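Local structure of aminopeptidase C (Lactobacillus rhamnosus, 4K7C) at residues A311-W316 / S414-P419; I154-V159 / F226-R231; L178-D183 / A209-I214. The protein probably removes residues from the N termini of peptides as a cysteine aminopeptidase of the papain-like C1 family, related to bleomycin hydrolase. All coordinates share one frame; numbering follows the deposited sequence.

Contact 1. Residues A311-W316 / S414-P419; sequences AGESVW and SKKYLP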
loop_
_atom_site.group_PDB
_atom_site.type_symbol
_atom_site.label_atom_id
_atom_site.label_comp_id
_atom_site.label_asym_id
_atom_site.label_seq_id
_atom_site.Cartn_x
_atom_site.Cartn_y
_atom_site.Cartn_z
ATOM N N ALA A 311 -33.938 15.342 -27.596
ATOM C CA ALA A 311 -33.365 15.404 -28.925
ATOM C C ALA A 311 -32.060 14.681 -29.113
ATOM O O ALA A 311 -31.540 14.683 -30.198
ATOM C CB ALA A 311 -33.217 16.856 -29.334
ATOM N N GLY A 312 -31.473 14.115 -28.050
ATOM C CA GLY A 312 -30.274 13.320 -28.149
ATOM C C GLY A 312 -29.007 14.134 -27.933
ATOM O O GLY A 312 -27.907 13.683 -28.220
ATOM N N GLU A 313 -29.119 15.313 -27.323
ATOM C CA GLU A 313 -27.943 16.147 -27.128
ATOM C C GLU A 313 -27.746 16.420 -25.620
ATOM O O GLU A 313 -28.691 16.811 -24.916
ATOM C CB GLU A 313 -28.154 17.476 -27.798
ATOM C CG GLU A 313 -28.260 17.365 -29.344
ATOM C CD GLU A 313 -28.943 18.569 -30.046
ATOM O OE1 GLU A 313 -29.338 19.605 -29.424
ATOM O OE2 GLU A 313 -29.132 18.454 -31.274
ATOM N N SER A 314 -26.513 16.239 -25.203
ATOM C CA SER A 314 -26.053 16.506 -23.841
ATOM C C SER A 314 -26.016 17.993 -23.505
ATOM O O SER A 314 -26.059 18.893 -24.387
ATOM C CB SER A 314 -24.687 15.791 -23.646
ATOM O OG SER A 314 -23.625 16.373 -24.367
ATOM N N VAL A 315 -26.021 18.308 -22.244
ATOM C CA VAL A 315 -26.189 19.689 -21.848
ATOM C C VAL A 315 -25.116 20.125 -20.831
ATOM O O VAL A 315 -25.098 19.591 -19.695
ATOM C CB VAL A 315 -27.607 19.917 -21.218
ATOM C CG1 VAL A 315 -27.825 21.333 -20.784
ATOM C CG2 VAL A 315 -28.768 19.511 -22.150
ATOM N N TRP A 316 -24.250 21.063 -21.190
ATOM C CA TRP A 316 -23.289 21.608 -20.277
ATOM C C TRP A 316 -24.051 22.390 -19.199
ATOM O O TRP A 316 -25.028 23.120 -19.504
ATOM C CB TRP A 316 -22.357 22.562 -21.008
ATOM C CG TRP A 316 -21.196 23.157 -20.342
ATOM C CD1 TRP A 316 -19.911 22.854 -20.527
ATOM C CD2 TRP A 316 -21.167 24.348 -19.480
ATOM N NE1 TRP A 316 -19.091 23.664 -19.848
ATOM C CE2 TRP A 316 -19.825 24.592 -19.174
ATOM C CE3 TRP A 316 -22.148 25.091 -18.826
ATOM C CZ2 TRP A 316 -19.418 25.614 -18.349
ATOM C CZ3 TRP A 316 -21.743 26.149 -18.052
ATOM C CH2 TRP A 316 -20.403 26.406 -17.784
ATOM N N SER A 414 -29.073 25.021 -27.107
ATOM C CA SER A 414 -29.147 25.471 -28.522
ATOM C C SER A 414 -30.364 26.347 -28.683
ATOM O O SER A 414 -31.465 26.004 -28.262
ATOM C CB SER A 414 -29.183 24.405 -29.597
ATOM O OG SER A 414 -28.308 23.373 -29.361
ATOM N N LYS A 415 -30.095 27.515 -29.236
ATOM C CA LYS A 415 -31.076 28.583 -29.461
ATOM C C LYS A 415 -32.366 28.100 -30.150
ATOM O O LYS A 415 -33.464 28.632 -29.886
ATOM C CB LYS A 415 -30.410 29.742 -30.215
ATOM C CG LYS A 415 -29.511 30.633 -29.377
ATOM C CD LYS A 415 -28.780 31.660 -30.268
ATOM C CE LYS A 415 -27.848 32.447 -29.476
ATOM N NZ LYS A 415 -27.032 33.368 -30.302
ATOM N N LYS A 416 -32.229 27.105 -31.023
ATOM C CA LYS A 416 -33.374 26.581 -31.714
ATOM C C LYS A 416 -34.454 25.949 -30.810
ATOM O O LYS A 416 -35.557 25.718 -31.249
ATOM C CB LYS A 416 -32.938 25.532 -32.699
ATOM C CG LYS A 416 -32.387 24.282 -32.080
ATOM C CD LYS A 416 -31.716 23.489 -33.172
ATOM C CE LYS A 416 -31.329 22.132 -32.701
ATOM N NZ LYS A 416 -31.061 21.329 -33.944
ATOM N N TYR A 417 -34.104 25.622 -29.551
ATOM C CA TYR A 417 -35.075 25.047 -28.621
ATOM C C TYR A 417 -35.801 26.137 -27.897
ATOM O O TYR A 417 -36.761 25.846 -27.204
ATOM C CB TYR A 417 -34.333 24.166 -27.585
ATOM C CG TYR A 417 -33.676 23.007 -28.193
ATOM C CD1 TYR A 417 -34.419 22.074 -28.967
ATOM C CD2 TYR A 417 -32.328 22.796 -28.025
ATOM C CE1 TYR A 417 -33.802 20.987 -29.550
ATOM C CE2 TYR A 417 -31.694 21.733 -28.613
ATOM C CZ TYR A 417 -32.430 20.834 -29.369
ATOM O OH TYR A 417 -31.807 19.787 -29.972
ATOM N N LEU A 418 -35.338 27.392 -28.044
ATOM C CA LEU A 418 -35.919 28.542 -27.350
ATOM C C LEU A 418 -37.170 29.087 -28.082
ATOM O O LEU A 418 -37.147 29.212 -29.274
ATOM C CB LEU A 418 -34.930 29.677 -27.296
ATOM C CG LEU A 418 -33.649 29.599 -26.476
ATOM C CD1 LEU A 418 -32.909 30.944 -26.445
ATOM C CD2 LEU A 418 -34.056 29.261 -25.091
ATOM N N PRO A 419 -38.207 29.513 -27.326
ATOM C CA PRO A 419 -39.358 30.211 -27.886
ATOM C C PRO A 419 -38.894 31.460 -28.598
ATOM O O PRO A 419 -37.877 32.065 -28.245
ATOM C CB PRO A 419 -40.180 30.596 -26.634
ATOM C CG PRO A 419 -39.802 29.583 -25.612
ATOM C CD PRO A 419 -38.334 29.368 -25.853
HETATM O O HOH W 1 -27.437 21.209 -28.477
#
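With CG beside the backbone N in both residues (chi1 -66° in Glu313, -64° in Tyr417), the acid and the phenol are sent toward each other in the papain-like β-sheet domain, where strand 315-319 begins beside the end of its antiparallel neighbour 408-414. Gly312, at positive phi, closes helix 298-310 with a Schellman motif. From just after that turn, the extended Glu313 chain reaches the 3-10 turn 415-417 that follows strand 408-414. Tyr417 OH donates to Glu313 OE1 over a short 2.5 Å. The oxygen sits at the edge of the ring, near its plane, but the phenol meets the carboxylate from above, and the two planes are 59° apart. Ala311 CB lies 3.3 Å from Tyr417 OH, so the hydroxyl is packed as well as bonded. Over the centre of one ring face rests Lys416 CG, and Lys416 NZ stops 4.4 Å from Glu313 OE2, too far for a salt bridge but near enough perhaps to steady the negative charge. Gln308 binds both Ser414 N and Ser314 O, a second tie between the two strand ends. One water donates to Glu313 OE1 at 2.7 Å and lies 2.5 Å from Ser414 OG.

Contact 2. Residues I154-V159 / F226-R231; sequences IVPKSV and FDFEYR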
loop_
_atom_site.group_PDB
_atom_site.type_symbol
_atom_site.label_atom_id
_atom_site.label_comp_id
_atom_site.label_asym_id
_atom_site.label_seq_id
_atom_site.Cartn_x
_atom_site.Cartn_y
_atom_site.Cartn_z
ATOM N N ILE A 154 -9.397 23.113 -32.104
ATOM C CA ILE A 154 -9.215 22.054 -31.125
ATOM C C ILE A 154 -8.427 20.943 -31.801
ATOM O O ILE A 154 -8.349 20.846 -33.039
ATOM C CB ILE A 154 -10.588 21.584 -30.494
ATOM C CG1 ILE A 154 -10.397 20.832 -29.134
ATOM C CG2 ILE A 154 -11.434 20.744 -31.458
ATOM C CD1 ILE A 154 -9.575 21.576 -28.083
ATOM N N VAL A 155 -7.853 20.083 -30.982
ATOM C CA VAL A 155 -7.124 18.910 -31.414
ATOM C C VAL A 155 -7.490 17.647 -30.590
ATOM O O VAL A 155 -7.930 17.769 -29.429
ATOM C CB VAL A 155 -5.592 19.140 -31.400
ATOM C CG1 VAL A 155 -5.225 20.357 -32.227
ATOM C CG2 VAL A 155 -5.012 19.237 -29.993
ATOM N N PRO A 156 -7.287 16.470 -31.175
ATOM C CA PRO A 156 -7.330 15.237 -30.389
ATOM C C PRO A 156 -6.387 15.318 -29.197
ATOM O O PRO A 156 -5.318 15.872 -29.229
ATOM C CB PRO A 156 -6.821 14.199 -31.365
ATOM C CG PRO A 156 -7.169 14.742 -32.711
ATOM C CD PRO A 156 -6.778 16.174 -32.545
ATOM N N LYS A 157 -6.780 14.645 -28.135
ATOM C CA LYS A 157 -5.944 14.497 -26.974
ATOM C C LYS A 157 -4.553 13.942 -27.279
ATOM O O LYS A 157 -3.562 14.446 -26.782
ATOM C CB LYS A 157 -6.698 13.665 -25.886
ATOM C CG LYS A 157 -5.984 13.784 -24.505
ATOM C CD LYS A 157 -6.530 12.766 -23.541
ATOM C CE LYS A 157 -5.908 12.870 -22.204
ATOM N NZ LYS A 157 -6.187 14.278 -21.753
ATOM N N SER A 158 -4.458 12.928 -28.114
ATOM C CA SER A 158 -3.173 12.355 -28.504
ATOM C C SER A 158 -2.232 13.334 -29.135
ATOM O O SER A 158 -1.068 13.113 -29.115
ATOM C CB SER A 158 -3.353 11.173 -29.475
ATOM O OG SER A 158 -3.933 11.611 -30.691
ATOM N N VAL A 159 -2.768 14.444 -29.668
ATOM C CA VAL A 159 -1.972 15.412 -30.409
ATOM C C VAL A 159 -1.392 16.523 -29.539
ATOM O O VAL A 159 -0.334 17.113 -29.893
ATOM C CB VAL A 159 -2.843 15.983 -31.568
ATOM C CG1 VAL A 159 -2.149 17.133 -32.275
ATOM C CG2 VAL A 159 -3.130 14.895 -32.597
ATOM N N PHE A 226 -1.222 18.762 -38.150
ATOM C CA PHE A 226 -0.960 17.355 -37.760
ATOM C C PHE A 226 -1.754 16.396 -38.633
ATOM O O PHE A 226 -2.785 16.771 -39.250
ATOM C CB PHE A 226 -1.383 17.159 -36.298
ATOM C CG PHE A 226 -2.838 17.552 -36.030
ATOM C CD1 PHE A 226 -3.184 18.869 -35.809
ATOM C CD2 PHE A 226 -3.792 16.640 -36.039
ATOM C CE1 PHE A 226 -4.516 19.244 -35.598
ATOM C CE2 PHE A 226 -5.120 16.954 -35.797
ATOM C CZ PHE A 226 -5.500 18.284 -35.576
ATOM N N ASP A 227 -1.328 15.145 -38.628
ATOM C CA ASP A 227 -2.098 14.034 -39.193
ATOM C C ASP A 227 -2.914 13.345 -38.114
ATOM O O ASP A 227 -2.465 13.266 -36.958
ATOM C CB ASP A 227 -1.174 13.024 -39.819
ATOM C CG ASP A 227 -0.489 13.508 -41.044
ATOM O OD1 ASP A 227 -0.724 14.626 -41.577
ATOM O OD2 ASP A 227 0.307 12.672 -41.535
ATOM N N PHE A 228 -4.107 12.889 -38.469
ATOM C CA PHE A 228 -5.011 12.202 -37.549
ATOM C C PHE A 228 -5.223 10.786 -38.099
ATOM O O PHE A 228 -5.715 10.654 -39.218
ATOM C CB PHE A 228 -6.293 12.961 -37.528
ATOM C CG PHE A 228 -7.363 12.414 -36.594
ATOM C CD1 PHE A 228 -7.042 11.919 -35.336
ATOM C CD2 PHE A 228 -8.670 12.493 -36.954
ATOM C CE1 PHE A 228 -8.027 11.438 -34.491
ATOM C CE2 PHE A 228 -9.680 12.086 -36.092
ATOM C CZ PHE A 228 -9.346 11.554 -34.858
ATOM N N GLU A 229 -4.802 9.743 -37.359
ATOM C CA GLU A 229 -4.986 8.369 -37.746
ATOM C C GLU A 229 -5.794 7.660 -36.615
ATOM O O GLU A 229 -5.514 7.904 -35.451
ATOM C CB GLU A 229 -3.620 7.663 -37.807
ATOM C CG GLU A 229 -2.685 8.081 -38.921
ATOM C CD GLU A 229 -1.405 7.248 -38.972
ATOM O OE1 GLU A 229 -1.435 6.127 -39.505
ATOM O OE2 GLU A 229 -0.316 7.803 -38.621
ATOM N N TYR A 230 -6.794 6.886 -36.965
ATOM C CA TYR A 230 -7.617 6.177 -36.023
ATOM C C TYR A 230 -8.319 4.971 -36.691
ATOM O O TYR A 230 -8.324 4.847 -37.896
ATOM C CB TYR A 230 -8.662 7.077 -35.380
ATOM C CG TYR A 230 -9.715 7.560 -36.333
ATOM C CD1 TYR A 230 -9.528 8.721 -37.117
ATOM C CD2 TYR A 230 -10.904 6.864 -36.469
ATOM C CE1 TYR A 230 -10.463 9.130 -38.018
ATOM C CE2 TYR A 230 -11.858 7.305 -37.345
ATOM C CZ TYR A 230 -11.610 8.417 -38.124
ATOM O OH TYR A 230 -12.577 8.799 -38.958
ATOM N N ARG A 231 -8.811 4.074 -35.855
ATOM C CA ARG A 231 -9.703 3.005 -36.244
ATOM C C ARG A 231 -11.055 3.261 -35.642
ATOM O O ARG A 231 -11.196 3.548 -34.429
ATOM C CB ARG A 231 -9.189 1.632 -35.806
ATOM C CG ARG A 231 -8.097 1.168 -36.706
ATOM C CD ARG A 231 -7.913 -0.317 -36.736
ATOM N NE ARG A 231 -6.727 -0.681 -37.529
ATOM C CZ ARG A 231 -6.786 -1.381 -38.657
ATOM N NH1 ARG A 231 -7.969 -1.783 -39.151
ATOM N NH2 ARG A 231 -5.696 -1.681 -39.298
#
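Phe226 opens strand 226-231 and does most of the work. At chi1 55° its CG is wedged between backbone N and carbonyl carbon, swinging the ring toward loop 154-159. Val159 comes in at about a right angle and lays CG1 over one face, a CH-pi contact with CG1 4.1 Å from the Phe226 ring centroid. At the far end of the ring Val155 CG1 touches Phe226 CE1 at 3.6 Å, while Pro156 meets it tip to tip, its CD 3.7 Å from Phe226 CE2. Asp227 points away from the loop, and its OD1 accepts from Glu242 N on the partner strand. Next comes Phe228, with CG anti to the backbone N (chi1 -179°). That torsion carries the ring back to the loop, where Pro156 crosses it obliquely, its CG 3.8 Å from Phe228 CE1; Phe248 and Tyr252 of helix 245-253 also meet this ring, edge-to-face. Tyr230 makes no contact with 154-159 but rests its CD1 on one face of Phe228. Arg231 ends the strand on Phe52 O of the second subunit. This is a two-stranded antiparallel β-hairpin, 226-231 with 237-243, whose Phe226 and Phe228 pack on Val155, Pro156 and Val159 through apolar contacts alone.

Contact 3. Residues L178-D183 / A209-I214; sequences LKLRKD and AEDYRI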
loop_
_atom_site.group_PDB
_atom_site.type_symbol
_atom_site.label_atom_id
_atom_site.label_comp_id
_atom_site.label_asym_id
_atom_site.label_seq_id
_atom_site.Cartn_x
_atom_site.Cartn_y
_atom_site.Cartn_z
ATOM N N LEU A 178 2.337 35.383 -9.935
ATOM C CA LEU A 178 3.425 36.223 -9.432
ATOM C C LEU A 178 3.909 37.124 -10.555
ATOM O O LEU A 178 4.016 38.367 -10.441
ATOM C CB LEU A 178 4.522 35.363 -8.929
ATOM C CG LEU A 178 5.915 35.975 -8.767
ATOM C CD1 LEU A 178 5.907 37.218 -7.891
ATOM C CD2 LEU A 178 6.951 34.979 -8.272
ATOM N N LYS A 179 4.095 36.485 -11.710
ATOM C CA LYS A 179 4.551 37.204 -12.934
ATOM C C LYS A 179 3.551 38.350 -13.298
ATOM O O LYS A 179 3.959 39.516 -13.554
ATOM C CB LYS A 179 4.709 36.216 -14.107
ATOM C CG LYS A 179 5.093 36.854 -15.438
ATOM C CD LYS A 179 6.388 37.621 -15.406
ATOM C CE LYS A 179 7.001 37.840 -16.786
ATOM N NZ LYS A 179 6.068 38.413 -17.706
ATOM N N LEU A 180 2.266 38.043 -13.326
ATOM C CA LEU A 180 1.262 39.002 -13.713
ATOM C C LEU A 180 1.188 40.139 -12.743
ATOM O O LEU A 180 1.151 41.325 -13.160
ATOM C CB LEU A 180 -0.095 38.387 -13.879
ATOM C CG LEU A 180 -0.255 37.329 -14.940
ATOM C CD1 LEU A 180 -1.620 36.681 -14.838
ATOM C CD2 LEU A 180 0.029 37.912 -16.354
ATOM N N ARG A 181 1.302 39.820 -11.457
ATOM C CA ARG A 181 1.335 40.907 -10.436
ATOM C C ARG A 181 2.546 41.840 -10.540
ATOM O O ARG A 181 2.440 43.079 -10.421
ATOM C CB ARG A 181 1.203 40.279 -9.022
ATOM C CG ARG A 181 -0.152 39.766 -8.679
ATOM C CD ARG A 181 -0.119 39.109 -7.303
ATOM N NE ARG A 181 -1.423 38.549 -6.977
ATOM C CZ ARG A 181 -1.694 37.308 -6.595
ATOM N NH1 ARG A 181 -0.752 36.360 -6.490
ATOM N NH2 ARG A 181 -2.942 37.058 -6.240
ATOM N N LYS A 182 3.710 41.300 -10.795
ATOM C CA LYS A 182 4.917 42.026 -10.974
ATOM C C LYS A 182 4.759 42.936 -12.180
ATOM O O LYS A 182 5.169 44.089 -12.155
ATOM C CB LYS A 182 6.081 41.099 -11.235
ATOM C CG LYS A 182 7.347 41.838 -11.578
ATOM C CD LYS A 182 8.510 40.907 -11.793
ATOM C CE LYS A 182 9.805 41.729 -11.899
ATOM N NZ LYS A 182 9.882 42.175 -13.263
ATOM N N ASP A 183 4.247 42.359 -13.245
ATOM C CA ASP A 183 3.979 43.157 -14.468
ATOM C C ASP A 183 2.903 44.256 -14.252
ATOM O O ASP A 183 2.967 45.345 -14.879
ATOM C CB ASP A 183 3.584 42.234 -15.605
ATOM C CG ASP A 183 4.726 41.419 -16.147
ATOM O OD1 ASP A 183 5.924 41.757 -15.919
ATOM O OD2 ASP A 183 4.396 40.426 -16.857
ATOM N N ALA A 209 5.698 37.732 -24.236
ATOM C CA ALA A 209 6.712 36.800 -24.752
ATOM C C ALA A 209 7.184 35.891 -23.617
ATOM O O ALA A 209 7.345 34.739 -23.791
ATOM C CB ALA A 209 7.928 37.471 -25.366
ATOM N N GLU A 210 7.421 36.478 -22.471
ATOM C CA GLU A 210 7.794 35.725 -21.266
ATOM C C GLU A 210 6.680 34.806 -20.826
ATOM O O GLU A 210 6.979 33.667 -20.508
ATOM C CB GLU A 210 8.129 36.722 -20.156
ATOM C CG GLU A 210 9.357 37.562 -20.461
ATOM C CD GLU A 210 9.470 38.868 -19.684
ATOM O OE1 GLU A 210 8.423 39.322 -19.139
ATOM O OE2 GLU A 210 10.602 39.361 -19.577
ATOM N N ASP A 211 5.444 35.278 -20.736
ATOM C CA ASP A 211 4.333 34.417 -20.403
ATOM C C ASP A 211 4.181 33.227 -21.370
ATOM O O ASP A 211 3.874 32.100 -20.937
ATOM C CB ASP A 211 3.018 35.212 -20.331
ATOM C CG ASP A 211 3.095 36.402 -19.375
ATOM O OD1 ASP A 211 4.044 36.382 -18.545
ATOM O OD2 ASP A 211 2.213 37.359 -19.511
ATOM N N TYR A 212 4.352 33.497 -22.669
ATOM C CA TYR A 212 4.318 32.468 -23.672
ATOM C C TYR A 212 5.319 31.349 -23.341
ATOM O O TYR A 212 4.982 30.138 -23.396
ATOM C CB TYR A 212 4.500 33.064 -25.117
ATOM C CG TYR A 212 4.313 32.016 -26.194
ATOM C CD1 TYR A 212 3.083 31.739 -26.699
ATOM C CD2 TYR A 212 5.359 31.195 -26.596
ATOM C CE1 TYR A 212 2.865 30.735 -27.604
ATOM C CE2 TYR A 212 5.147 30.185 -27.549
ATOM C CZ TYR A 212 3.893 29.983 -28.033
ATOM O OH TYR A 212 3.685 28.977 -28.936
ATOM N N ARG A 213 6.529 31.722 -23.007
ATOM C CA ARG A 213 7.579 30.796 -22.659
ATOM C C ARG A 213 7.294 29.964 -21.377
ATOM O O ARG A 213 7.555 28.774 -21.350
ATOM C CB ARG A 213 8.880 31.527 -22.591
ATOM C CG ARG A 213 10.000 30.650 -22.083
ATOM C CD ARG A 213 11.340 31.261 -22.341
ATOM N NE ARG A 213 11.651 32.446 -21.595
ATOM C CZ ARG A 213 11.660 33.674 -22.168
ATOM N NH1 ARG A 213 12.059 34.734 -21.479
ATOM N NH2 ARG A 213 11.215 33.844 -23.443
ATOM N N ILE A 214 6.727 30.601 -20.360
ATOM C CA ILE A 214 6.278 29.875 -19.135
ATOM C C ILE A 214 5.244 28.812 -19.455
ATOM O O ILE A 214 5.327 27.682 -19.016
ATOM C CB ILE A 214 5.699 30.898 -18.090
ATOM C CG1 ILE A 214 6.826 31.790 -17.590
ATOM C CG2 ILE A 214 4.928 30.156 -16.998
ATOM C CD1 ILE A 214 6.361 33.023 -16.824
HETATM O O HOH W 2 8.160 41.095 -17.024
#
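The tight spot is the ammonium group of Lys179. Its chain leaves the helix with CG anti to the backbone N, bends at chi2 (59°) and again at chi4 (52°), and so curls its tip into a cluster of three acids. NZ gives one salt-bridging hydrogen bond back to Asp183 OD2, one turn further along the same helix, at 2.8 Å, using the syn lone pair of that oxygen. Two more cross to the other segment, to Glu210 OE1 at 2.9 Å and to Asp211 OD1 at 3.0 Å, each meeting its carboxylate from somewhat above the plane. Met207 O is a further, weak acceptor, which can only share one of the three N-H bonds. The aliphatic part of the lysine is packed too: CE lies 3.1 Å from Glu210 OE1, and CG 3.3 Å from Asp211 OD1. Ile214 CD1 adds a light apolar contact, 4.3 Å from Lys179 CG.

These two segments belong to consecutive helices, 170-192 and 197-219, which form an antiparallel helical hairpin; the segment axes run at 175° and approach no closer than 11.4 Å. At that spacing it is the long lysine that reaches across to the opposite helix.

Asp183 OD2 and Asp211 OD1 are 4.4 Å apart, like charges that the shared ammonium probably screens. Asp211 OD2 turns the other way, to Tyr112 OH of helix 96-117, which covers this flank together with Leu180. The Glu210 side is looser and partly exposed. Here a water spans the two helices, donating to Asp183 OD1 and to Glu210 OE1, so OE1 takes bonds from lysine and water alike. At the subunit interface, Arg181 NH1 makes a salt bridge to Glu359 of the third subunit, and Arg213 NE and NH1 bond to the carbonyl oxygens of its Phe343 and Asn344.

Going from the N terminus, the chain first meets contact 2 at 154-159, in the loop after helix 142-152, and then runs out along helix 170-192 and returns along helix 197-219. Contact 3 ties those two helices together and closes a loop of 25 residues. The chain then returns to strand 226-231, where contact 2 closes around the whole helical excursion, so contact 3 lies within it. Contact 1 comes afterwards in series: it opens at 311-316 and closes at 414-419, with 97 residues between its segments, joining two strand ends of the β-sheet domain. No two contacts touch; the centres of contacts 1 and 3 are about 40 Å apart, on opposite sides of the chain's centre.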